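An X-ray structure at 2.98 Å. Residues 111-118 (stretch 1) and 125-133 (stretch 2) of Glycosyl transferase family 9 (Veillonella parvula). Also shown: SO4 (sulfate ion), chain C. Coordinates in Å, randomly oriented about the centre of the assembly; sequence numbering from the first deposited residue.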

# COMPACT_ATOMS: atom_id res chain seq x y z
N ALA A 111 -13.90 -13.63 -21.76
CA ALA A 111 -12.74 -13.87 -22.62
C ALA A 111 -12.54 -15.36 -22.85
O ALA A 111 -12.87 -16.18 -21.99
CB ALA A 111 -11.49 -13.22 -22.04
N PRO A 112 -11.98 -15.71 -24.01
CA PRO A 112 -11.65 -17.08 -24.40
C PRO A 112 -11.12 -17.86 -23.22
O PRO A 112 -11.39 -19.05 -23.06
CB PRO A 112 -10.52 -16.87 -25.41
CG PRO A 112 -10.84 -15.59 -26.05
CD PRO A 112 -11.47 -14.73 -24.98
N ILE A 113 -10.35 -17.19 -22.38
CA ILE A 113 -9.82 -17.85 -21.21
C ILE A 113 -9.74 -16.94 -20.00
O ILE A 113 -9.12 -15.88 -20.04
CB ILE A 113 -8.46 -18.50 -21.53
CG1 ILE A 113 -7.51 -18.39 -20.36
CG2 ILE A 113 -7.81 -17.84 -22.74
CD1 ILE A 113 -6.12 -18.57 -20.80
N THR A 114 -10.42 -17.36 -18.94
CA THR A 114 -10.37 -16.68 -17.65
C THR A 114 -9.54 -17.51 -16.67
O THR A 114 -9.66 -18.74 -16.61
CB THR A 114 -11.77 -16.48 -17.03
OG1 THR A 114 -12.63 -15.81 -17.96
CG2 THR A 114 -11.68 -15.67 -15.76
N THR A 115 -8.71 -16.81 -15.92
CA THR A 115 -7.90 -17.46 -14.90
C THR A 115 -7.74 -16.54 -13.66
O THR A 115 -8.50 -15.59 -13.47
CB THR A 115 -6.56 -18.02 -15.48
OG1 THR A 115 -5.95 -18.91 -14.54
CG2 THR A 115 -5.59 -16.92 -15.87
N GLY A 116 -6.78 -16.86 -12.81
CA GLY A 116 -6.70 -16.22 -11.51
C GLY A 116 -7.62 -16.95 -10.55
O GLY A 116 -7.93 -18.12 -10.72
N MSE A 117 -8.07 -16.25 -9.52
CA MSE A 117 -8.89 -16.89 -8.52
C MSE A 117 -10.20 -16.15 -8.45
O MSE A 117 -10.21 -14.92 -8.42
CB MSE A 117 -8.19 -16.84 -7.16
CG MSE A 117 -8.86 -17.73 -6.15
SE MSE A 117 -8.39 -17.37 -4.32
CE MSE A 117 -9.65 -18.61 -3.50
N SER A 118 -11.30 -16.89 -8.43
CA SER A 118 -12.61 -16.28 -8.35
C SER A 118 -13.50 -17.00 -7.35
O SER A 118 -13.18 -18.12 -6.92
CB SER A 118 -13.28 -16.25 -9.73
OG SER A 118 -12.64 -15.31 -10.58
N PHE A 125 -16.89 -21.82 -14.84
CA PHE A 125 -16.68 -21.23 -16.17
C PHE A 125 -15.24 -20.83 -16.48
O PHE A 125 -14.94 -20.33 -17.56
CB PHE A 125 -17.57 -19.99 -16.33
CG PHE A 125 -18.93 -20.14 -15.72
CD1 PHE A 125 -20.00 -20.56 -16.48
CD2 PHE A 125 -19.13 -19.87 -14.38
CE1 PHE A 125 -21.25 -20.70 -15.92
CE2 PHE A 125 -20.38 -20.01 -13.81
CZ PHE A 125 -21.44 -20.42 -14.58
N MSE A 126 -14.33 -21.04 -15.54
CA MSE A 126 -12.96 -20.63 -15.75
C MSE A 126 -12.15 -21.63 -16.59
O MSE A 126 -12.58 -22.76 -16.83
CB MSE A 126 -12.30 -20.42 -14.42
CG MSE A 126 -12.82 -19.24 -13.70
SE MSE A 126 -11.56 -18.79 -12.30
CE MSE A 126 -12.09 -20.18 -11.05
N THR A 127 -10.99 -21.19 -17.05
CA THR A 127 -10.11 -22.07 -17.82
C THR A 127 -9.16 -22.77 -16.87
O THR A 127 -9.03 -24.01 -16.88
CB THR A 127 -9.28 -21.28 -18.84
OG1 THR A 127 -10.13 -20.40 -19.58
CG2 THR A 127 -8.58 -22.22 -19.80
N LYS A 128 -8.50 -21.97 -16.04
CA LYS A 128 -7.59 -22.46 -15.02
C LYS A 128 -7.78 -21.66 -13.74
O LYS A 128 -7.52 -20.46 -13.70
CB LYS A 128 -6.14 -22.36 -15.51
CG LYS A 128 -5.13 -22.93 -14.52
CD LYS A 128 -3.74 -23.07 -15.13
CE LYS A 128 -2.90 -24.07 -14.34
NZ LYS A 128 -3.39 -25.47 -14.53
N TYR A 129 -8.26 -22.34 -12.70
CA TYR A 129 -8.46 -21.70 -11.41
C TYR A 129 -7.19 -21.77 -10.58
O TYR A 129 -6.93 -22.77 -9.94
CB TYR A 129 -9.60 -22.38 -10.67
CG TYR A 129 -9.69 -22.07 -9.20
CD1 TYR A 129 -10.04 -20.79 -8.76
CD2 TYR A 129 -9.45 -23.05 -8.25
CE1 TYR A 129 -10.13 -20.50 -7.41
CE2 TYR A 129 -9.55 -22.77 -6.89
CZ TYR A 129 -9.88 -21.49 -6.48
OH TYR A 129 -9.98 -21.21 -5.13
N THR A 130 -6.40 -20.70 -10.61
CA THR A 130 -5.22 -20.62 -9.77
C THR A 130 -5.54 -20.06 -8.39
O THR A 130 -5.77 -18.87 -8.25
CB THR A 130 -4.15 -19.73 -10.39
OG1 THR A 130 -4.59 -18.37 -10.38
CG2 THR A 130 -3.88 -20.17 -11.82
N ARG A 131 -5.53 -20.91 -7.36
CA ARG A 131 -5.79 -20.47 -5.99
C ARG A 131 -4.63 -19.67 -5.38
O ARG A 131 -3.46 -19.96 -5.64
CB ARG A 131 -6.09 -21.67 -5.09
CG ARG A 131 -6.21 -21.30 -3.64
CD ARG A 131 -6.44 -22.52 -2.78
NE ARG A 131 -6.68 -22.14 -1.39
CZ ARG A 131 -6.98 -22.99 -0.42
NH1 ARG A 131 -7.08 -24.29 -0.66
NH2 ARG A 131 -7.19 -22.53 0.81
N LEU A 132 -4.97 -18.66 -4.56
CA LEU A 132 -4.00 -17.77 -3.92
C LEU A 132 -3.45 -18.33 -2.62
O LEU A 132 -4.22 -18.80 -1.77
CB LEU A 132 -4.67 -16.46 -3.59
CG LEU A 132 -5.17 -15.58 -4.72
CD1 LEU A 132 -6.10 -14.52 -4.13
CD2 LEU A 132 -4.00 -14.94 -5.47
N ASP A 133 -2.13 -18.26 -2.44
CA ASP A 133 -1.49 -18.75 -1.22
C ASP A 133 -1.61 -17.80 0.00
O ASP A 133 -0.78 -16.90 0.20
CB ASP A 133 -0.01 -19.01 -1.50
CG ASP A 133 0.70 -19.66 -0.32
OD1 ASP A 133 0.02 -20.23 0.57
OD2 ASP A 133 1.95 -19.61 -0.30
S SO4 C . -7.60 -25.12 3.70
O1 SO4 C . -6.84 -25.88 2.70
O2 SO4 C . -6.75 -24.83 4.86
O3 SO4 C . -8.03 -23.85 3.11
O4 SO4 C . -8.78 -25.86 4.13

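The two stretches run parallel. Of the three backbone hydrogen bonds between them, two are weak. The best backbone bond is T127 N to T114 O, 2.8 Å and nearly straight. K128 N reaches the same T114 O at 3.5 Å, a weak bond. One carbonyl thus takes two successive amides.

T127 points its CA-to-CB bond toward stretch 1. Its chi1 is m, which brings OG1 within 3.1 Å of T114 N, where it accepts a weak, bent hydrogen bond. The same OG1 lies 3.2 Å from I113 CB. The chi1 of I113 is 143°, between wells.

T115 is t. This rotamer sets its OG1 2.4 Å from K128 O, a hydrogen bond donated by the hydroxyl. The distance is very short, and at 2.98 Å resolution its exact value deserves caution. T115 CA also approaches K128 O, at 3.3 Å. K128 is extended through chi3, and its end leads away from stretch 1.

G116 has positive phi (84°). A CB here would be jammed against the carbonyl O of T115, so the backbone itself calls for glycine. G116 O accepts a weak hydrogen bond from T130 N at 3.0 Å.

M117, a selenomethionine, has the largest covered area. All three of its chi angles are t, so the chain is fully extended. It runs past Y129, with CG 3.3 Å from Y129 CE1 and CE 3.1 Å from Y129 OH. Its SE meets L132 CD1 at 3.7 Å. Y129 is also t, and the end of its side chain comes nearer to stretch 1.

M126, also selenomethionine, is m, t, m. Its SE lies 4.0 Å from both G116 O and S118 CB.

The CA-to-CB bond of R131 points away from stretch 1. Its extended side chain donates a hydrogen bond from NH2 to sulfate O3, 2.8 Å.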